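Local coordinates for protein glutathione S-transferase (PDB 3M3M) that binds glutathione and probably catalyses its conjugation to electrophilic substrates, at residues Tyr4-Asp9 and Pro56-Glu61; Cys15-Leu20 and Trp67-Ile72; Lys19-Leu24 and Tyr157-Ile162. All coordinates share one frame; numbering follows the deposited sequence.

Contact 1: Tyr4-Asp9 and Pro56-Glu61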
loop_
_atom_site.group_PDB
_atom_site.type_symbol
_atom_site.label_atom_id
_atom_site.label_comp_id
_atom_site.label_asym_id
_atom_site.label_seq_id
_atom_site.Cartn_x
_atom_site.Cartn_y
_atom_site.Cartn_z
ATOM N N TYR A 4 -1.302 17.087 -9.840
ATOM C CA TYR A 4 -2.014 15.951 -9.238
ATOM C C TYR A 4 -2.636 16.385 -7.932
ATOM O O TYR A 4 -2.045 17.192 -7.198
ATOM C CB TYR A 4 -1.024 14.781 -8.988
ATOM C CG TYR A 4 -0.396 14.201 -10.263
ATOM C CD1 TYR A 4 -1.186 13.591 -11.229
ATOM C CD2 TYR A 4 0.949 14.400 -10.537
ATOM C CE1 TYR A 4 -0.611 13.085 -12.437
ATOM C CE2 TYR A 4 1.526 13.902 -11.694
ATOM C CZ TYR A 4 0.719 13.199 -12.621
ATOM O OH TYR A 4 1.281 12.772 -13.802
ATOM N N LYS A 5 -3.846 15.880 -7.633
ATOM C CA LYS A 5 -4.443 16.113 -6.348
ATOM C C LYS A 5 -4.832 14.722 -5.810
ATOM O O LYS A 5 -5.451 13.966 -6.549
ATOM C CB LYS A 5 -5.698 17.004 -6.469
ATOM C CG LYS A 5 -6.413 17.235 -5.132
ATOM C CD LYS A 5 -7.558 18.258 -5.348
ATOM C CE LYS A 5 -8.268 18.578 -4.057
ATOM N NZ LYS A 5 -9.452 19.526 -4.341
ATOM N N VAL A 6 -4.391 14.425 -4.597
ATOM C CA VAL A 6 -4.728 13.115 -3.956
ATOM C C VAL A 6 -5.707 13.393 -2.891
ATOM O O VAL A 6 -5.473 14.246 -2.028
ATOM C CB VAL A 6 -3.443 12.485 -3.294
ATOM C CG1 VAL A 6 -3.832 11.171 -2.574
ATOM C CG2 VAL A 6 -2.263 12.277 -4.363
ATOM N N TYR A 7 -6.810 12.634 -2.891
ATOM C CA TYR A 7 -7.668 12.591 -1.762
ATOM C C TYR A 7 -7.247 11.416 -0.904
ATOM O O TYR A 7 -7.252 10.268 -1.387
ATOM C CB TYR A 7 -9.107 12.371 -2.247
ATOM C CG TYR A 7 -9.601 13.570 -3.018
ATOM C CD1 TYR A 7 -10.366 14.580 -2.399
ATOM C CD2 TYR A 7 -9.319 13.680 -4.403
ATOM C CE1 TYR A 7 -10.770 15.724 -3.082
ATOM C CE2 TYR A 7 -9.745 14.839 -5.128
ATOM C CZ TYR A 7 -10.466 15.824 -4.462
ATOM O OH TYR A 7 -10.917 16.949 -5.191
ATOM N N GLY A 8 -6.927 11.645 0.377
ATOM C CA GLY A 8 -6.272 10.561 1.118
ATOM C C GLY A 8 -6.189 10.842 2.608
ATOM O O GLY A 8 -6.556 11.952 3.079
ATOM N N ASP A 9 -5.676 9.844 3.339
ATOM C CA ASP A 9 -5.365 9.925 4.751
ATOM C C ASP A 9 -3.941 9.401 4.851
ATOM O O ASP A 9 -3.660 8.276 4.510
ATOM C CB ASP A 9 -6.358 9.100 5.504
ATOM C CG ASP A 9 -6.055 8.971 7.062
ATOM O OD1 ASP A 9 -4.991 9.395 7.554
ATOM O OD2 ASP A 9 -7.024 8.478 7.760
ATOM N N PRO A 56 -7.349 5.780 -1.630
ATOM C CA PRO A 56 -7.043 7.091 -2.270
ATOM C C PRO A 56 -7.803 7.256 -3.605
ATOM O O PRO A 56 -8.276 6.263 -4.245
ATOM C CB PRO A 56 -5.531 6.999 -2.482
ATOM C CG PRO A 56 -5.364 5.487 -2.814
ATOM C CD PRO A 56 -6.222 4.835 -1.707
ATOM N N VAL A 57 -7.956 8.531 -3.981
ATOM C CA VAL A 57 -8.361 8.958 -5.317
ATOM C C VAL A 57 -7.296 9.913 -5.834
ATOM O O VAL A 57 -6.782 10.750 -5.076
ATOM C CB VAL A 57 -9.678 9.713 -5.228
ATOM C CG1 VAL A 57 -10.080 10.164 -6.731
ATOM C CG2 VAL A 57 -10.781 8.772 -4.688
ATOM N N LEU A 58 -6.942 9.795 -7.116
ATOM C CA LEU A 58 -5.982 10.716 -7.765
ATOM C C LEU A 58 -6.818 11.484 -8.771
ATOM O O LEU A 58 -7.478 10.909 -9.652
ATOM C CB LEU A 58 -4.873 9.966 -8.493
ATOM C CG LEU A 58 -3.917 10.872 -9.288
ATOM C CD1 LEU A 58 -3.133 11.670 -8.306
ATOM C CD2 LEU A 58 -2.912 10.104 -10.140
ATOM N N GLU A 59 -6.817 12.809 -8.610
ATOM C CA GLU A 59 -7.571 13.647 -9.542
ATOM C C GLU A 59 -6.584 14.416 -10.421
ATOM O O GLU A 59 -5.630 15.023 -9.924
ATOM C CB GLU A 59 -8.439 14.637 -8.748
ATOM C CG GLU A 59 -9.156 15.663 -9.693
ATOM C CD GLU A 59 -9.957 16.643 -8.824
ATOM O OE1 GLU A 59 -10.767 16.197 -8.057
ATOM O OE2 GLU A 59 -9.782 17.867 -8.928
ATOM N N LEU A 60 -6.776 14.318 -11.732
ATOM C CA LEU A 60 -5.899 14.954 -12.734
ATOM C C LEU A 60 -6.408 16.356 -13.054
ATOM O O LEU A 60 -7.511 16.751 -12.677
ATOM C CB LEU A 60 -5.872 14.111 -14.041
ATOM C CG LEU A 60 -5.669 12.571 -13.785
ATOM C CD1 LEU A 60 -5.746 11.804 -15.126
ATOM C CD2 LEU A 60 -4.333 12.235 -13.027
ATOM N N GLU A 61 -5.589 17.089 -13.807
ATOM C CA GLU A 61 -5.888 18.500 -14.084
ATOM C C GLU A 61 -7.210 18.731 -14.788
ATOM O O GLU A 61 -7.885 19.720 -14.510
ATOM C CB GLU A 61 -4.700 19.060 -14.881
ATOM C CG GLU A 61 -4.507 20.556 -14.808
ATOM C CD GLU A 61 -3.145 20.996 -15.447
ATOM O OE1 GLU A 61 -2.150 20.215 -15.396
ATOM O OE2 GLU A 61 -3.079 22.119 -16.007
HETATM O O HOH W 1 -10.720 19.513 -7.122
#
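The phenol oxygen of Tyr7 is gripped from both strands: it donates to Glu59 OE1 (OH to OE1 3.0 Å) and accepts from its strand-mate Lys5, NZ to OH 3.1 Å. The hydroxyl meets OE1 from above the carboxylate plane, which is turned 42° against the phenol ring. Glu59 lays its CB at the edge of that ring, in plane. Lys5 sets CG anti to the backbone N (chi1 177°), and its extended chain runs out to the phenol oxygen. A water bridges Lys5 NZ and Glu59 OE2, which lie 4.9 Å apart, accepting from the first and donating to the second (2.6 Å from OE2). OE1 is also salt-bridged to Lys49.

The backbones of strands 4-8 and 57-60 pair antiparallel from Lys5 to Tyr7. Lys5 and Glu59 form one hydrogen-bonded pair, its shorter bond going from Glu59 N to Lys5 O (2.7 Å) and almost perfectly straight; Tyr7 and Val57 form the next, with Tyr7 N to Val57 O 2.9 Å. Val6 and Leu58 make the non-hydrogen-bonded pair between them. On their face of the sheet Leu58 CD1 lies 3.8 Å from Tyr4 CB and also touches Val6 CG2, while Leu60 CD2 meets the Tyr4 ring at its edge.

Pro56, preceded by a cis peptide, is the cis-proline of the thioredoxin fold and borders the glutathione pocket. The chemistry splits by face: that of Tyr4, Val6, Leu58 and Leu60 is apolar, toward helices 13-24 and 69-77, while the other joins Tyr7-Val57 packing to a charged network that would stabilise the Glu59 carboxylate as an anion.

Contact 2: Cys15-Leu20 and Trp67-Ile72; sequences CYKIKL and WESNAI. With NA (sodium ion), chain C; GSH (glutathione), chain B.
Lys17 turns CG anti to its carbonyl carbon (chi1 -66°) and runs extended from there, while Ser69 sets OG between its own backbone N and carbonyl carbon (chi1 61°), where the lysine can meet it. Lys17 CD passes close by the serine hydroxyl, and NZ donates to Ser69 OG at 3.1 Å. The same ammonium reaches Asn70 OD1 (NZ to OD1 3.2 Å), approaching from above the carbonyl plane. Its stronger partner lies outside the pair: Glu100 of helix 87-117 forms a salt bridge with Lys17 and also accepts from Asn70 ND2, tying both side chains to one carboxylate.

Beside this polar group, Ile18 CD1 packs on Ile72 CG2 at 3.6 Å, the two side chains crossing at about a right angle; CD1 also rests against the backbone oxygen of Ser69.

Segment 67-72 opens helix 69-77 with Glu68 at the N-cap and presents that end to the gamma-glutamyl part of glutathione. Ser69 N donates to GSH O11 at 2.8 Å in a nearly straight bond, and Ser69 OG to GSH O12 at 2.7 Å. Glu68 OE1 accepts from the ligand amine, N1, at 2.7 Å; OE1 and GSH O12 also bind the sodium ion, both at long distances (O12 2.8 Å from the metal). Asn70 lines the ion's surroundings without its side-chain oxygen or nitrogen coordinating it.

Lys17 is therefore a second-shell group: its charge probably polarises the Ser69 hydroxyl toward the glutathione carboxylate, a negative group that the helix N-terminus and perhaps the modelled sodium ion would also stabilise.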
loop_
_atom_site.group_PDB
_atom_site.type_symbol
_atom_site.label_atom_id
_atom_site.label_comp_id
_atom_site.label_asym_id
_atom_site.label_seq_id
_atom_site.Cartn_x
_atom_site.Cartn_y
_atom_site.Cartn_z
ATOM N N CYS A 15 -3.168 4.853 0.906
ATOM C CA CYS A 15 -2.823 6.224 0.514
ATOM C C CYS A 15 -1.308 6.493 0.601
ATOM O O CYS A 15 -0.757 7.257 -0.239
ATOM C CB CYS A 15 -3.561 7.201 1.472
ATOM S SG CYS A 15 -5.370 7.112 1.259
ATOM N N TYR A 16 -0.627 5.901 1.608
ATOM C CA TYR A 16 0.817 5.990 1.672
ATOM C C TYR A 16 1.510 5.501 0.384
ATOM O O TYR A 16 2.499 6.092 -0.105
ATOM C CB TYR A 16 1.329 5.184 2.876
ATOM C CG TYR A 16 2.855 5.172 2.972
ATOM C CD1 TYR A 16 3.650 6.349 2.685
ATOM C CD2 TYR A 16 3.491 3.959 3.314
ATOM C CE1 TYR A 16 5.085 6.274 2.780
ATOM C CE2 TYR A 16 4.919 3.875 3.410
ATOM C CZ TYR A 16 5.677 5.071 3.168
ATOM O OH TYR A 16 7.067 4.977 3.210
ATOM N N LYS A 17 0.982 4.422 -0.249
ATOM C CA LYS A 17 1.523 4.011 -1.523
ATOM C C LYS A 17 1.625 5.154 -2.512
ATOM O O LYS A 17 2.655 5.238 -3.218
ATOM C CB LYS A 17 0.557 2.995 -2.230
ATOM C CG LYS A 17 0.424 1.667 -1.498
ATOM C CD LYS A 17 -0.792 0.914 -2.036
ATOM C CE LYS A 17 -1.005 -0.354 -1.220
ATOM N NZ LYS A 17 -2.207 -1.151 -1.722
ATOM N N ILE A 18 0.619 6.043 -2.545
ATOM C CA ILE A 18 0.578 7.128 -3.531
ATOM C C ILE A 18 1.509 8.293 -3.083
ATOM O O ILE A 18 2.252 8.859 -3.922
ATOM C CB ILE A 18 -0.850 7.599 -3.717
ATOM C CG1 ILE A 18 -1.802 6.374 -4.016
ATOM C CG2 ILE A 18 -0.904 8.583 -4.885
ATOM C CD1 ILE A 18 -1.248 5.358 -5.062
ATOM N N LYS A 19 1.515 8.592 -1.799
ATOM C CA LYS A 19 2.508 9.612 -1.276
ATOM C C LYS A 19 3.916 9.141 -1.670
ATOM O O LYS A 19 4.750 9.919 -2.180
ATOM C CB LYS A 19 2.392 9.703 0.263
ATOM C CG LYS A 19 3.445 10.729 0.819
ATOM C CD LYS A 19 3.553 10.619 2.349
ATOM C CE LYS A 19 4.713 11.584 2.838
ATOM N NZ LYS A 19 4.762 11.561 4.367
ATOM N N LEU A 20 4.218 7.874 -1.349
ATOM C CA LEU A 20 5.578 7.369 -1.674
ATOM C C LEU A 20 5.897 7.433 -3.173
ATOM O O LEU A 20 6.955 7.951 -3.590
ATOM C CB LEU A 20 5.668 5.882 -1.205
ATOM C CG LEU A 20 7.054 5.203 -1.403
ATOM C CD1 LEU A 20 8.321 6.132 -0.880
ATOM C CD2 LEU A 20 7.004 3.843 -0.610
ATOM N N TRP A 67 -9.151 5.769 -9.264
ATOM C CA TRP A 67 -9.143 5.204 -7.945
ATOM C C TRP A 67 -8.592 3.747 -8.035
ATOM O O TRP A 67 -8.251 3.301 -9.148
ATOM C CB TRP A 67 -10.560 5.296 -7.298
ATOM C CG TRP A 67 -11.729 4.976 -8.205
ATOM C CD1 TRP A 67 -12.454 5.862 -9.013
ATOM C CD2 TRP A 67 -12.438 3.725 -8.274
ATOM N NE1 TRP A 67 -13.513 5.189 -9.624
ATOM C CE2 TRP A 67 -13.506 3.895 -9.195
ATOM C CE3 TRP A 67 -12.287 2.482 -7.620
ATOM C CZ2 TRP A 67 -14.405 2.871 -9.484
ATOM C CZ3 TRP A 67 -13.163 1.429 -7.948
ATOM C CH2 TRP A 67 -14.170 1.630 -8.907
ATOM N N GLU A 68 -8.500 3.106 -6.868
ATOM C CA GLU A 68 -7.715 1.924 -6.565
ATOM C C GLU A 68 -6.222 2.299 -6.496
ATOM O O GLU A 68 -5.652 2.578 -7.428
ATOM C CB GLU A 68 -7.975 0.799 -7.542
ATOM C CG GLU A 68 -9.351 0.172 -7.375
ATOM C CD GLU A 68 -9.564 -0.505 -6.048
ATOM O OE1 GLU A 68 -8.667 -1.147 -5.579
ATOM O OE2 GLU A 68 -10.665 -0.429 -5.608
ATOM N N SER A 69 -5.678 2.225 -5.301
ATOM C CA SER A 69 -4.287 2.584 -5.070
ATOM C C SER A 69 -3.374 1.841 -6.006
ATOM O O SER A 69 -2.446 2.454 -6.530
ATOM C CB SER A 69 -3.865 2.260 -3.594
ATOM O OG SER A 69 -3.970 0.873 -3.284
ATOM N N ASN A 70 -3.614 0.556 -6.228
ATOM C CA ASN A 70 -2.660 -0.169 -7.096
ATOM C C ASN A 70 -2.791 0.225 -8.586
ATOM O O ASN A 70 -1.799 0.142 -9.320
ATOM C CB ASN A 70 -2.771 -1.673 -6.935
ATOM C CG ASN A 70 -2.203 -2.166 -5.605
ATOM O OD1 ASN A 70 -1.615 -1.420 -4.837
ATOM N ND2 ASN A 70 -2.454 -3.433 -5.301
ATOM N N ALA A 71 -4.000 0.697 -8.992
ATOM C CA ALA A 71 -4.140 1.173 -10.417
ATOM C C ALA A 71 -3.486 2.546 -10.526
ATOM O O ALA A 71 -2.778 2.804 -11.479
ATOM C CB ALA A 71 -5.639 1.285 -10.790
ATOM N N ILE A 72 -3.627 3.321 -9.473
ATOM C CA ILE A 72 -2.915 4.636 -9.454
ATOM C C ILE A 72 -1.393 4.447 -9.516
ATOM O O ILE A 72 -0.708 5.160 -10.285
ATOM C CB ILE A 72 -3.348 5.482 -8.208
ATOM C CG1 ILE A 72 -4.861 5.828 -8.290
ATOM C CG2 ILE A 72 -2.422 6.782 -8.154
ATOM C CD1 ILE A 72 -5.381 6.199 -6.854
HETATM NA NA NA C . -5.793 -1.222 -5.341
HETATM N N1 GSH B . -8.841 -1.623 -2.948
HETATM C CA1 GSH B . -8.743 -0.182 -2.486
HETATM C C1 GSH B . -7.379 0.435 -2.809
HETATM O O11 GSH B . -7.352 1.667 -3.095
HETATM O O12 GSH B . -6.355 -0.295 -2.716
HETATM C CB1 GSH B . -8.999 -0.227 -0.944
HETATM C CG1 GSH B . -8.897 1.185 -0.461
HETATM C CD1 GSH B . -9.472 1.313 0.966
HETATM O OE1 GSH B . -9.968 0.202 1.639
HETATM N N2 GSH B . -9.508 2.525 1.597
HETATM C CA2 GSH B . -10.041 2.631 2.954
HETATM C C2 GSH B . -11.280 3.410 2.856
HETATM O O2 GSH B . -11.300 4.435 2.011
HETATM C CB2 GSH B . -8.973 3.387 3.788
HETATM S SG2 GSH B . -7.381 2.385 3.903
HETATM N N3 GSH B . -12.340 3.078 3.576
HETATM C CA3 GSH B . -13.521 3.954 3.497
HETATM C C3 GSH B . -14.832 3.187 3.484
HETATM O O31 GSH B . -15.915 3.766 3.803
HETATM O O32 GSH B . -14.833 2.001 3.115
#

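Contact 3: Lys19-Leu24 and Tyr157-Ile162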
loop_
_atom_site.group_PDB
_atom_site.type_symbol
_atom_site.label_atom_id
_atom_site.label_comp_id
_atom_site.label_asym_id
_atom_site.label_seq_id
_atom_site.Cartn_x
_atom_site.Cartn_y
_atom_site.Cartn_z
ATOM N N LYS A 19 1.515 8.592 -1.799
ATOM C CA LYS A 19 2.508 9.612 -1.276
ATOM C C LYS A 19 3.916 9.141 -1.670
ATOM O O LYS A 19 4.750 9.919 -2.180
ATOM C CB LYS A 19 2.392 9.703 0.263
ATOM C CG LYS A 19 3.445 10.729 0.819
ATOM C CD LYS A 19 3.553 10.619 2.349
ATOM C CE LYS A 19 4.713 11.584 2.838
ATOM N NZ LYS A 19 4.762 11.561 4.367
ATOM N N LEU A 20 4.218 7.874 -1.349
ATOM C CA LEU A 20 5.578 7.369 -1.674
ATOM C C LEU A 20 5.897 7.433 -3.173
ATOM O O LEU A 20 6.955 7.951 -3.590
ATOM C CB LEU A 20 5.668 5.882 -1.205
ATOM C CG LEU A 20 7.054 5.203 -1.403
ATOM C CD1 LEU A 20 8.321 6.132 -0.880
ATOM C CD2 LEU A 20 7.004 3.843 -0.610
HETATM N N MSE A 21 4.949 6.943 -3.997
HETATM C CA MSE A 21 5.195 6.993 -5.473
HETATM C C MSE A 21 5.392 8.419 -6.037
HETATM O O MSE A 21 6.346 8.641 -6.803
HETATM C CB MSE A 21 4.018 6.341 -6.157
HETATM C CG MSE A 21 4.072 6.278 -7.692
HETATM SE SE MSE A 21 5.234 4.751 -8.258
HETATM C CE MSE A 21 7.055 5.511 -8.098
ATOM N N LEU A 22 4.551 9.357 -5.602
ATOM C CA LEU A 22 4.704 10.731 -6.054
ATOM C C LEU A 22 6.088 11.300 -5.680
ATOM O O LEU A 22 6.754 11.977 -6.536
ATOM C CB LEU A 22 3.539 11.612 -5.533
ATOM C CG LEU A 22 2.166 11.262 -6.179
ATOM C CD1 LEU A 22 1.110 11.867 -5.247
ATOM C CD2 LEU A 22 2.117 11.868 -7.594
ATOM N N ASN A 23 6.505 11.072 -4.440
ATOM C CA ASN A 23 7.848 11.573 -4.008
ATOM C C ASN A 23 9.004 10.859 -4.711
ATOM O O ASN A 23 9.974 11.487 -5.110
ATOM C CB ASN A 23 7.991 11.528 -2.460
ATOM C CG ASN A 23 7.175 12.625 -1.827
ATOM O OD1 ASN A 23 7.698 13.760 -1.661
ATOM N ND2 ASN A 23 5.901 12.388 -1.572
ATOM N N LEU A 24 8.893 9.549 -4.918
ATOM C CA LEU A 24 9.998 8.814 -5.560
ATOM C C LEU A 24 10.175 9.382 -7.000
ATOM O O LEU A 24 11.307 9.477 -7.453
ATOM C CB LEU A 24 9.655 7.317 -5.715
ATOM C CG LEU A 24 9.832 6.596 -4.406
ATOM C CD1 LEU A 24 9.127 5.155 -4.582
ATOM C CD2 LEU A 24 11.373 6.430 -3.987
ATOM N N TYR A 157 13.590 -2.604 -7.824
ATOM C CA TYR A 157 12.484 -2.038 -7.033
ATOM C C TYR A 157 11.398 -1.620 -7.959
ATOM O O TYR A 157 11.640 -0.938 -8.999
ATOM C CB TYR A 157 13.108 -0.813 -6.291
ATOM C CG TYR A 157 12.216 -0.066 -5.348
ATOM C CD1 TYR A 157 11.195 -0.708 -4.608
ATOM C CD2 TYR A 157 12.481 1.287 -5.081
ATOM C CE1 TYR A 157 10.403 0.055 -3.703
ATOM C CE2 TYR A 157 11.709 2.053 -4.184
ATOM C CZ TYR A 157 10.695 1.391 -3.483
ATOM O OH TYR A 157 9.949 2.115 -2.618
ATOM N N SER A 158 10.129 -2.037 -7.622
ATOM C CA SER A 158 8.994 -1.758 -8.546
ATOM C C SER A 158 7.764 -1.422 -7.704
ATOM O O SER A 158 7.785 -1.484 -6.450
ATOM C CB SER A 158 8.663 -3.043 -9.344
ATOM O OG SER A 158 8.085 -4.043 -8.502
ATOM N N ILE A 159 6.648 -1.157 -8.404
ATOM C CA ILE A 159 5.418 -0.841 -7.677
ATOM C C ILE A 159 4.854 -2.071 -6.988
ATOM O O ILE A 159 3.960 -1.924 -6.197
ATOM C CB ILE A 159 4.315 -0.240 -8.651
ATOM C CG1 ILE A 159 4.032 -1.154 -9.875
ATOM C CG2 ILE A 159 4.874 1.148 -9.158
ATOM C CD1 ILE A 159 2.927 -0.491 -10.825
ATOM N N ALA A 160 5.367 -3.274 -7.285
ATOM C CA ALA A 160 4.946 -4.420 -6.400
ATOM C C ALA A 160 5.525 -4.240 -5.004
ATOM O O ALA A 160 4.841 -4.508 -4.023
ATOM C CB ALA A 160 5.468 -5.769 -6.952
ATOM N N ASP A 161 6.787 -3.835 -4.900
ATOM C CA ASP A 161 7.376 -3.599 -3.544
ATOM C C ASP A 161 6.649 -2.460 -2.865
ATOM O O ASP A 161 6.409 -2.533 -1.687
ATOM C CB ASP A 161 8.871 -3.225 -3.749
ATOM C CG ASP A 161 9.647 -4.344 -4.491
ATOM O OD1 ASP A 161 9.810 -5.458 -3.964
ATOM O OD2 ASP A 161 10.057 -4.084 -5.624
ATOM N N ILE A 162 6.415 -1.358 -3.590
ATOM C CA ILE A 162 5.724 -0.192 -3.011
ATOM C C ILE A 162 4.328 -0.676 -2.474
ATOM O O ILE A 162 3.939 -0.380 -1.294
ATOM C CB ILE A 162 5.541 0.888 -4.000
ATOM C CG1 ILE A 162 6.946 1.505 -4.376
ATOM C CG2 ILE A 162 4.589 1.993 -3.405
ATOM C CD1 ILE A 162 6.896 2.383 -5.610
#
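Leu24 and Ile162 reach toward each other tip to tip, CD1 to CD1 3.7 Å; apart from methyl contacts with the Tyr157 hydroxyl, the interface is apolar, with no hydrogen bond across it. The same Leu24 CD1 approaches Tyr157, 3.7 Å from OH, and Leu20 CD2 also points at that phenol oxygen, so two leucine tips converge on the end of the tyrosine. Leu20 CD2 goes on to touch Ile162 CG2. In Met21, present as selenomethionine, chi2 (80°) bends SE out of the extended line; SE lies 3.7 Å from Ile159 CG2 and 3.9 Å from Ile162 CD1, and the Met21 and Ile162 side chains cross at about a right angle. Ile162 is the hub, its CD1 touching both Leu24 and Met21 while its CG2 faces Leu20.

Polar bonds shape each segment from within. Ser158 and Asp161 form a capping box at the start of helix 159-168: Ser158 N donates to the anti lone pair of Asp161 OD2 at 2.9 Å, and Ser158 OG accepts from Ala160 N (3.1 Å). This is the N-capping box familiar from C-terminal domains of glutathione transferases. On the other helix, Asn23 ND2 bonds back to Lys19 O at 2.8 Å, nearly straight, from the face of that carbonyl opposite the one used by Asn23 N.

The contact joins helix 13-24 of the thioredoxin-like domain to helix 159-168 of the helical domain. Helix 69-77 flanks it through Leu73 and Leu76, which touch Met21, and helix 87-117 sends Val93 against Ile159.

Overall arrangement
Contact 1 is partly buried and lies within the four-stranded sheet, where backbone pairing carries the join and a charged cluster occupies one face. Contacts 2 and 3 are buried and share helix 13-24, which follows strand 4-8 in the chain. Contact 2 stays inside the thioredoxin-like domain and is mostly polar beside glutathione; contact 3, farther along the helix, crosses to the C-terminal domain and is apolar at its interface. Pro56 of contact 1 packs on Cys15 and Ser69 of contact 2, placing the residue just before strand 57-60 beside the ligand site. Val6 of contact 1 meets Leu22 of the 19-24 segment, and Lys17 O touches Ile162, joining sheet, helix and second domain.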